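Local coordinates for rhamnosidase B (PDB 2OKX), which hydrolyses terminal alpha-L-rhamnose residues from rhamnosides, probably with inversion of the anomeric centre, as a glycoside hydrolase of family 78, at residues N418-V423 / H522-R527. Sequence-based numbering, arbitrary orientation.
Sequences NAILPV and HEIYIR. With CA (calcium ion), chain C.
Val423 and His522 share a calcium ion through their main-chain carbonyls: Val423 O lies 2.5 Å from the metal and His522 O 2.6 Å. Three waters and two further atoms from elsewhere in the structure bring the coordination to seven, a usual number for calcium. The waters carry the site further into both segments. Water 1 donates a hydrogen bond to Asn418 O at 2.8 Å. Water 2 acts as a bridge, donating to both Leu421 O and the carboxylate oxygen Glu523 OE1, the latter at 3.0 Å. That carboxylate is also held from outside, by a salt bridge from OE2 to Lys202 and a hydrogen bond between OE1 and Tyr204, which probably helps hold OE1 in position to accept from the metal-bound water.

Direct polar contact between the backbones converges on Ala419 O, at the 3-10 turn 418-420. It accepts a weak, bent bond from Ile524 N (3.0 Å, 134° at the hydrogen) and a straighter CA-H...O contact from Glu523 CA (3.2 Å, 156°). His522 and Glu523 both face Glu454 as a classic beta bulge in strand 520-528, and the carbonyl meets the strand at this bulge, at Glu523 and the following Ile524.

Apolar contact is small. Ile420 CG2 meets Ile524 CG2 at 3.7 Å, the two side chains crossing at a slant. In Ile524, CG2 sits between the backbone N and the carbonyl carbon, where it also lies 3.4 Å from Ala419 O, while Ile420 also packs on Pro205 and Ile441.

With little hydrophobic surface shared, the loop between helix 414-417 and strand 427-428 is joined to strand 520-528 of the concanavalin-like domain largely by calcium, water and carbonyl oxygens, which suggests that its fit on the strand depends on the bound ion.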
loop_
_atom_site.group_PDB
_atom_site.type_symbol
_atom_site.label_atom_id
_atom_site.label_comp_id
_atom_site.label_asym_id
_atom_site.label_seq_id
_atom_site.Cartn_x
_atom_site.Cartn_y
_atom_site.Cartn_z
ATOM N N ASN A 418 29.934 -6.259 10.170
ATOM C CA ASN A 418 29.462 -6.340 11.552
ATOM C C ASN A 418 28.193 -5.521 11.749
ATOM O O ASN A 418 27.409 -5.787 12.661
ATOM C CB ASN A 418 30.531 -5.814 12.520
ATOM C CG ASN A 418 31.741 -6.727 12.622
ATOM O OD1 ASN A 418 32.798 -6.316 13.110
ATOM N ND2 ASN A 418 31.592 -7.969 12.179
ATOM N N ALA A 419 27.997 -4.520 10.897
ATOM C CA ALA A 419 26.830 -3.654 11.002
ATOM C C ALA A 419 25.499 -4.382 10.830
ATOM O O ALA A 419 24.471 -3.923 11.325
ATOM C CB ALA A 419 26.937 -2.512 9.986
ATOM N N ILE A 420 25.508 -5.514 10.138
ATOM C CA ILE A 420 24.265 -6.250 9.925
ATOM C C ILE A 420 24.215 -7.573 10.679
ATOM O O ILE A 420 23.312 -8.376 10.456
ATOM C CB ILE A 420 24.045 -6.556 8.436
ATOM C CG1 ILE A 420 25.197 -7.420 7.910
ATOM C CG2 ILE A 420 23.929 -5.257 7.652
ATOM C CD1 ILE A 420 24.909 -8.089 6.574
ATOM N N LEU A 421 25.180 -7.789 11.569
ATOM C CA LEU A 421 25.254 -9.025 12.346
ATOM C C LEU A 421 24.955 -8.808 13.826
ATOM O O LEU A 421 25.307 -7.776 14.399
ATOM C CB LEU A 421 26.650 -9.644 12.205
ATOM C CG LEU A 421 27.091 -10.042 10.791
ATOM C CD1 LEU A 421 28.529 -10.528 10.816
ATOM C CD2 LEU A 421 26.171 -11.132 10.254
ATOM N N PRO A 422 24.281 -9.776 14.465
ATOM C CA PRO A 422 23.974 -9.631 15.890
ATOM C C PRO A 422 25.194 -10.059 16.707
ATOM O O PRO A 422 25.202 -11.125 17.328
ATOM C CB PRO A 422 22.773 -10.554 16.077
ATOM C CG PRO A 422 23.065 -11.663 15.111
ATOM C CD PRO A 422 23.564 -10.924 13.882
ATOM N N VAL A 423 26.227 -9.218 16.680
ATOM C CA VAL A 423 27.481 -9.471 17.394
ATOM C C VAL A 423 27.884 -8.224 18.179
ATOM O O VAL A 423 27.390 -7.131 17.912
ATOM C CB VAL A 423 28.633 -9.826 16.413
ATOM C CG1 VAL A 423 28.304 -11.105 15.661
ATOM C CG2 VAL A 423 28.865 -8.683 15.424
ATOM N N HIS A 522 26.591 -0.106 15.094
ATOM C CA HIS A 522 26.429 -1.298 15.916
ATOM C C HIS A 522 25.437 -2.268 15.299
ATOM O O HIS A 522 25.597 -3.480 15.414
ATOM C CB HIS A 522 25.992 -0.922 17.334
ATOM C CG HIS A 522 27.101 -0.359 18.169
ATOM N ND1 HIS A 522 27.543 0.940 18.041
ATOM C CD2 HIS A 522 27.896 -0.937 19.099
ATOM C CE1 HIS A 522 28.565 1.138 18.855
ATOM N NE2 HIS A 522 28.800 0.016 19.508
ATOM N N GLU A 523 24.407 -1.730 14.658
ATOM C CA GLU A 523 23.414 -2.556 13.985
ATOM C C GLU A 523 22.394 -1.755 13.193
ATOM O O GLU A 523 22.023 -0.640 13.567
ATOM C CB GLU A 523 22.679 -3.464 14.975
ATOM C CG GLU A 523 21.977 -2.755 16.116
ATOM C CD GLU A 523 21.269 -3.733 17.038
ATOM O OE1 GLU A 523 21.870 -4.778 17.357
ATOM O OE2 GLU A 523 20.121 -3.463 17.450
ATOM N N ILE A 524 21.978 -2.335 12.073
ATOM C CA ILE A 524 20.968 -1.758 11.199
ATOM C C ILE A 524 20.062 -2.966 10.969
ATOM O O ILE A 524 20.544 -4.069 10.694
ATOM C CB ILE A 524 21.584 -1.228 9.869
ATOM C CG1 ILE A 524 20.478 -0.742 8.927
ATOM C CG2 ILE A 524 22.414 -2.298 9.200
ATOM C CD1 ILE A 524 19.677 0.442 9.453
ATOM N N TYR A 525 18.759 -2.770 11.116
ATOM C CA TYR A 525 17.824 -3.880 10.977
ATOM C C TYR A 525 16.423 -3.364 10.709
ATOM O O TYR A 525 16.205 -2.160 10.578
ATOM C CB TYR A 525 17.795 -4.671 12.283
ATOM C CG TYR A 525 17.439 -3.796 13.470
ATOM C CD1 TYR A 525 18.425 -3.111 14.184
ATOM C CD2 TYR A 525 16.106 -3.589 13.829
ATOM C CE1 TYR A 525 18.090 -2.236 15.224
ATOM C CE2 TYR A 525 15.761 -2.720 14.859
ATOM C CZ TYR A 525 16.757 -2.046 15.552
ATOM O OH TYR A 525 16.406 -1.175 16.558
ATOM N N ILE A 526 15.472 -4.286 10.633
ATOM C CA ILE A 526 14.084 -3.906 10.436
ATOM C C ILE A 526 13.231 -4.678 11.423
ATOM O O ILE A 526 13.504 -5.844 11.713
ATOM C CB ILE A 526 13.576 -4.206 8.996
ATOM C CG1 ILE A 526 12.180 -3.600 8.819
ATOM C CG2 ILE A 526 13.526 -5.727 8.738
ATOM C CD1 ILE A 526 11.629 -3.667 7.399
ATOM N N ARG A 527 12.230 -4.014 11.989
ATOM C CA ARG A 527 11.323 -4.698 12.889
ATOM C C ARG A 527 10.140 -4.994 11.986
ATOM O O ARG A 527 9.289 -4.133 11.744
ATOM C CB ARG A 527 10.925 -3.799 14.070
ATOM C CG ARG A 527 12.102 -3.459 14.992
ATOM C CD ARG A 527 11.685 -2.615 16.198
ATOM N NE ARG A 527 10.834 -3.367 17.116
ATOM C CZ ARG A 527 11.275 -4.269 17.988
ATOM N NH1 ARG A 527 12.572 -4.540 18.083
ATOM N NH2 ARG A 527 10.411 -4.918 18.755
HETATM CA CA CA C . 26.230 -5.017 17.406
HETATM O O HOH W 1 27.383 -5.506 15.459
HETATM O O HOH W 2 24.409 -6.254 16.664
HETATM O O HOH W 3 28.033 -3.661 18.226
#